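PDB 6C9B: PLP-Dependent L-Arginine Hydroxylase MppP from Streptomyces wadayamensis, which oxidises L-arginine with pyridoxal 5'-phosphate as cofactor, acting as an oxidase whose products include the 2-keto acid and its 4-hydroxy derivative. Local coordinates for residues E169-L174 with Y200-V205; T183-D188 with A209-V214. All blocks are in the same frame, centred on the assembly; numbering follows the deposited sequence.

Contact 1. Residues E169-L174 with Y200-V205; sequences ERLRRL and YDHYAV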
# COMPACT_ATOMS: atom_id res chain seq x y z
N GLU B 169 -2.94 -31.31 -11.33
CA GLU B 169 -3.89 -32.33 -10.93
C GLU B 169 -4.30 -32.14 -9.47
O GLU B 169 -5.45 -32.41 -9.12
CB GLU B 169 -3.29 -33.72 -11.17
CG GLU B 169 -1.96 -33.99 -10.43
CD GLU B 169 -0.66 -33.62 -11.19
OE1 GLU B 169 -0.68 -32.81 -12.17
OE2 GLU B 169 0.41 -34.14 -10.78
N ARG B 170 -3.41 -31.64 -8.63
CA ARG B 170 -3.78 -31.39 -7.24
C ARG B 170 -4.57 -30.09 -7.10
O ARG B 170 -5.54 -30.04 -6.33
CB ARG B 170 -2.54 -31.36 -6.35
CG ARG B 170 -2.81 -31.04 -4.88
CD ARG B 170 -3.82 -31.96 -4.20
NE ARG B 170 -3.38 -33.36 -4.18
CZ ARG B 170 -4.19 -34.40 -3.92
NH1 ARG B 170 -5.47 -34.20 -3.66
NH2 ARG B 170 -3.71 -35.62 -3.92
N LEU B 171 -4.21 -29.04 -7.85
CA LEU B 171 -5.06 -27.85 -7.86
C LEU B 171 -6.47 -28.23 -8.26
O LEU B 171 -7.44 -27.78 -7.64
CB LEU B 171 -4.51 -26.78 -8.80
CG LEU B 171 -5.36 -25.50 -8.85
CD1 LEU B 171 -5.42 -24.77 -7.51
CD2 LEU B 171 -4.87 -24.50 -9.92
N ARG B 172 -6.59 -29.06 -9.29
CA ARG B 172 -7.92 -29.46 -9.76
C ARG B 172 -8.69 -30.17 -8.66
O ARG B 172 -9.85 -29.84 -8.38
CB ARG B 172 -7.80 -30.36 -11.00
CG ARG B 172 -9.14 -30.90 -11.49
CD ARG B 172 -8.97 -31.70 -12.79
NE ARG B 172 -8.41 -30.84 -13.83
CZ ARG B 172 -7.18 -30.94 -14.34
NH1 ARG B 172 -6.80 -30.07 -15.27
NH2 ARG B 172 -6.33 -31.89 -13.95
N ARG B 173 -8.04 -31.13 -8.00
CA ARG B 173 -8.73 -31.87 -6.94
C ARG B 173 -9.09 -30.96 -5.77
O ARG B 173 -10.19 -31.06 -5.21
CB ARG B 173 -7.87 -33.04 -6.47
CG ARG B 173 -8.55 -33.88 -5.40
CD ARG B 173 -9.81 -34.60 -5.96
NE ARG B 173 -10.71 -35.02 -4.89
CZ ARG B 173 -12.04 -34.99 -4.95
NH1 ARG B 173 -12.68 -34.55 -6.03
NH2 ARG B 173 -12.74 -35.41 -3.90
N LEU B 174 -8.18 -30.07 -5.39
CA LEU B 174 -8.46 -29.16 -4.28
C LEU B 174 -9.62 -28.22 -4.62
O LEU B 174 -10.49 -27.96 -3.78
CB LEU B 174 -7.19 -28.36 -3.97
CG LEU B 174 -7.18 -27.45 -2.77
CD1 LEU B 174 -7.46 -28.21 -1.48
CD2 LEU B 174 -5.81 -26.78 -2.67
N TYR B 200 0.98 -23.57 -16.12
CA TYR B 200 -0.30 -24.07 -16.61
C TYR B 200 -1.39 -23.10 -16.17
O TYR B 200 -1.24 -22.35 -15.20
CB TYR B 200 -0.55 -25.48 -16.09
CG TYR B 200 -0.80 -25.59 -14.61
CD1 TYR B 200 -2.07 -25.39 -14.09
CD2 TYR B 200 0.23 -25.93 -13.73
CE1 TYR B 200 -2.32 -25.53 -12.73
CE2 TYR B 200 -0.01 -26.05 -12.35
CZ TYR B 200 -1.30 -25.83 -11.88
OH TYR B 200 -1.60 -25.97 -10.55
N ASP B 201 -2.50 -23.09 -16.91
CA ASP B 201 -3.53 -22.06 -16.72
C ASP B 201 -4.33 -22.37 -15.46
O ASP B 201 -5.16 -23.29 -15.44
CB ASP B 201 -4.43 -22.01 -17.95
CG ASP B 201 -5.38 -20.83 -17.93
OD1 ASP B 201 -5.66 -20.30 -16.84
OD2 ASP B 201 -5.82 -20.42 -19.03
N HIS B 202 -4.07 -21.63 -14.38
CA HIS B 202 -4.75 -21.85 -13.10
C HIS B 202 -6.20 -21.41 -13.15
O HIS B 202 -7.07 -22.00 -12.49
CB HIS B 202 -4.05 -21.08 -11.98
CG HIS B 202 -2.73 -21.65 -11.57
ND1 HIS B 202 -1.81 -22.13 -12.48
CD2 HIS B 202 -2.15 -21.78 -10.35
CE1 HIS B 202 -0.74 -22.56 -11.83
NE2 HIS B 202 -0.93 -22.37 -10.54
N TYR B 203 -6.49 -20.37 -13.91
CA TYR B 203 -7.85 -19.86 -13.98
C TYR B 203 -8.76 -20.84 -14.70
O TYR B 203 -9.93 -20.99 -14.33
CB TYR B 203 -7.84 -18.48 -14.63
CG TYR B 203 -7.06 -17.51 -13.78
CD1 TYR B 203 -7.68 -16.87 -12.72
CD2 TYR B 203 -5.70 -17.28 -13.99
CE1 TYR B 203 -6.98 -16.00 -11.89
CE2 TYR B 203 -4.99 -16.40 -13.16
CZ TYR B 203 -5.66 -15.78 -12.10
OH TYR B 203 -5.02 -14.93 -11.26
N ALA B 204 -8.24 -21.54 -15.71
CA ALA B 204 -9.02 -22.57 -16.37
C ALA B 204 -9.40 -23.67 -15.40
O ALA B 204 -10.55 -24.11 -15.37
CB ALA B 204 -8.22 -23.13 -17.55
N VAL B 205 -8.45 -24.09 -14.56
CA VAL B 205 -8.73 -25.11 -13.55
C VAL B 205 -9.79 -24.60 -12.58
O VAL B 205 -10.78 -25.29 -12.30
CB VAL B 205 -7.44 -25.50 -12.81
CG1 VAL B 205 -7.75 -26.51 -11.70
CG2 VAL B 205 -6.42 -26.09 -13.80

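Contact 2. Residues T183-D188 with A209-V214; sequences TVLALD and AGCRWV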
# COMPACT_ATOMS: atom_id res chain seq x y z
N THR B 183 -16.27 -24.02 0.12
CA THR B 183 -15.10 -23.37 0.69
C THR B 183 -14.47 -22.42 -0.34
O THR B 183 -14.47 -22.71 -1.54
CB THR B 183 -14.08 -24.45 1.09
OG1 THR B 183 -14.75 -25.55 1.71
CG2 THR B 183 -13.04 -23.92 2.04
N VAL B 184 -13.89 -21.32 0.14
CA VAL B 184 -13.10 -20.44 -0.73
C VAL B 184 -11.71 -21.05 -0.92
O VAL B 184 -11.04 -21.39 0.06
CB VAL B 184 -12.97 -19.03 -0.12
CG1 VAL B 184 -12.09 -18.17 -1.01
CG2 VAL B 184 -14.33 -18.36 0.04
N LEU B 185 -11.27 -21.17 -2.16
CA LEU B 185 -9.88 -21.53 -2.45
C LEU B 185 -9.12 -20.25 -2.81
O LEU B 185 -9.49 -19.57 -3.77
CB LEU B 185 -9.79 -22.55 -3.59
CG LEU B 185 -8.37 -23.01 -4.00
CD1 LEU B 185 -7.59 -23.48 -2.82
CD2 LEU B 185 -8.51 -24.10 -5.02
N ALA B 186 -8.09 -19.93 -2.04
CA ALA B 186 -7.30 -18.72 -2.24
C ALA B 186 -5.88 -19.12 -2.57
O ALA B 186 -5.32 -19.98 -1.89
CB ALA B 186 -7.29 -17.83 -1.01
N LEU B 187 -5.29 -18.48 -3.58
CA LEU B 187 -3.94 -18.77 -3.99
C LEU B 187 -3.12 -17.49 -3.96
O LEU B 187 -3.60 -16.43 -4.37
CB LEU B 187 -3.88 -19.32 -5.42
CG LEU B 187 -4.72 -20.54 -5.75
CD1 LEU B 187 -4.46 -20.90 -7.19
CD2 LEU B 187 -4.37 -21.66 -4.82
N ASP B 188 -1.88 -17.61 -3.46
CA ASP B 188 -0.89 -16.53 -3.55
C ASP B 188 0.20 -17.01 -4.50
O ASP B 188 0.92 -17.97 -4.21
CB ASP B 188 -0.32 -16.20 -2.17
CG ASP B 188 0.80 -15.18 -2.21
OD1 ASP B 188 1.47 -15.02 -3.27
OD2 ASP B 188 1.04 -14.54 -1.17
N ALA B 209 -13.70 -26.08 -12.19
CA ALA B 209 -14.14 -26.72 -10.96
C ALA B 209 -15.33 -26.00 -10.35
O ALA B 209 -16.16 -26.62 -9.69
CB ALA B 209 -12.98 -26.77 -9.94
N GLY B 210 -15.43 -24.69 -10.57
CA GLY B 210 -16.59 -23.96 -10.12
C GLY B 210 -16.64 -23.68 -8.64
O GLY B 210 -17.73 -23.50 -8.08
N CYS B 211 -15.50 -23.69 -7.97
CA CYS B 211 -15.45 -23.25 -6.59
C CYS B 211 -15.38 -21.72 -6.51
O CYS B 211 -15.16 -21.02 -7.50
CB CYS B 211 -14.24 -23.86 -5.89
SG CYS B 211 -12.63 -23.33 -6.60
N ARG B 212 -15.66 -21.21 -5.31
CA ARG B 212 -15.36 -19.82 -5.01
C ARG B 212 -13.86 -19.70 -4.89
O ARG B 212 -13.23 -20.54 -4.24
CB ARG B 212 -16.00 -19.40 -3.70
CG ARG B 212 -17.52 -19.57 -3.67
CD ARG B 212 -18.01 -19.64 -2.23
NE ARG B 212 -17.83 -18.37 -1.52
CZ ARG B 212 -17.74 -18.26 -0.20
NH1 ARG B 212 -17.81 -19.33 0.57
NH2 ARG B 212 -17.57 -17.08 0.36
N TRP B 213 -13.27 -18.68 -5.52
CA TRP B 213 -11.82 -18.59 -5.51
C TRP B 213 -11.34 -17.15 -5.56
O TRP B 213 -12.01 -16.23 -6.01
CB TRP B 213 -11.18 -19.37 -6.69
CG TRP B 213 -11.67 -18.99 -8.06
CD1 TRP B 213 -12.63 -19.64 -8.80
CD2 TRP B 213 -11.22 -17.89 -8.89
NE1 TRP B 213 -12.82 -19.02 -10.00
CE2 TRP B 213 -11.98 -17.94 -10.09
CE3 TRP B 213 -10.29 -16.86 -8.73
CZ2 TRP B 213 -11.83 -17.01 -11.12
CZ3 TRP B 213 -10.14 -15.92 -9.76
CH2 TRP B 213 -10.90 -16.01 -10.94
N VAL B 214 -10.11 -16.99 -5.08
CA VAL B 214 -9.38 -15.72 -5.14
C VAL B 214 -7.95 -16.08 -5.46
O VAL B 214 -7.42 -17.03 -4.90
CB VAL B 214 -9.45 -14.95 -3.80
CG1 VAL B 214 -8.51 -13.74 -3.84
CG2 VAL B 214 -10.84 -14.50 -3.53
O HOH W 1 -16.56 -23.12 -3.33

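Contact 1. Residues E169-L174 with Y200-V205
Helix 168-181 and the first turn of helix 202-209 run closest at Arg172 and Val205, whose CA atoms are 5.8 Å apart. The two helices lie on the same face of the central sheet in the large domain of an aminotransferase fold of class I. One close approach is methyl to backbone: Val205 CG1, anti to its own backbone N (chi1 177°), stands 3.5 Å from Arg172 CA. The same methyl reaches Leu171 CG at 3.9 Å, and Leu171 and Val205 cross at a slant. Leu171 then pushes CD2 in among Tyr200, His202 and Val205. It meets the Tyr200 ring at its edge, near the ring plane, with CD2 3.9 Å from CE1, and its side chain crosses that of His202 at about a right angle. Tyr200 OH lies 3.5 Å from Leu171 CB, an apolar neighbour; the hydroxyl finds its hydrogen bond at Leu166 O. The Arg172 guanidinium is paired with Glu168, and Val205 CG2 approaches it obliquely. Two bonds within 200-205 organise the start of helix 202-209 and the His202 ring. Asp201, the N-cap, accepts from Ala204 N through OD1 at 3.1 Å. His202 ND1 donates to Tyr200 O at 2.8 Å, the oxygen lying close to the imidazole plane, which would restrain the ring's rotation; His202 CE1 lies over one face of the Tyr200 ring, 3.3 Å above its plane and offset toward the rim.

Contact 2. Residues T183-D188 with A209-V214
One face of the Arg212 guanidinium carries Val184 CG2, 3.4 Å above the plane and over its centre, so the methyl packs on the flat group while its nitrogens bond elsewhere: NH1 to Gly182 O and NH2 to Ile239 O. A bend at chi3 (67°) places NE, and these outside bonds would fix the plane's orientation over the valine. The other flat group, the Trp213 indole, leads away from 183-188 and packs on Leu206 and Gln207 of helix 202-209. That helix is the connection of a beta-alpha-beta unit whose two strands meet here as parallel neighbours, inside the seven-stranded sheet of this aminotransferase fold. The short strand axes approach to 4.5 Å and are inclined at 18°. Three backbone bonds fix the register: Leu185 N to Arg212 O at 2.9 Å, nearly straight at 173°; Val214 N to Leu185 O at 3.0 Å; and Leu187 N to Val214 O at 2.9 Å. Leu185 thus bonds to the residues flanking Trp213, and Val214 to those flanking Ala186, the staggered pattern of parallel strands. Leu185 and Trp213 point to the sheet face covered by helices 168-181 and 202-209, whereas Ala186 and Val214 point to the other face. On the helix-covered side, Leu185 CB packs against Cys211 SG at 4.2 Å. Where the pairing starts, one water bridges the two backbones: it donates to Thr183 O at 2.8 Å and accepts from Arg212 N at 2.9 Å.

Contact 1 is the helical layer and contact 2 the strand pair beneath it; their centres are 10 Å apart and their segments alternate along the chain. Four packing contacts join the layers. Leu174 CD2 meets Leu185 CD1 at 3.8 Å, and Tyr203 CD1 meets Trp213 CH2 at 3.8 Å. Leu187 CD1 sits at 4.0 Å from both Leu171 CD1 and His202 CD2, so one leucine methyl touches both helices of contact 1. The two contacts lie away from the product pocket. Strand 184-188 nevertheless runs toward the cofactor: at its end Asp188 OD2 lies close to the pyridine N1 of the modified Lys221.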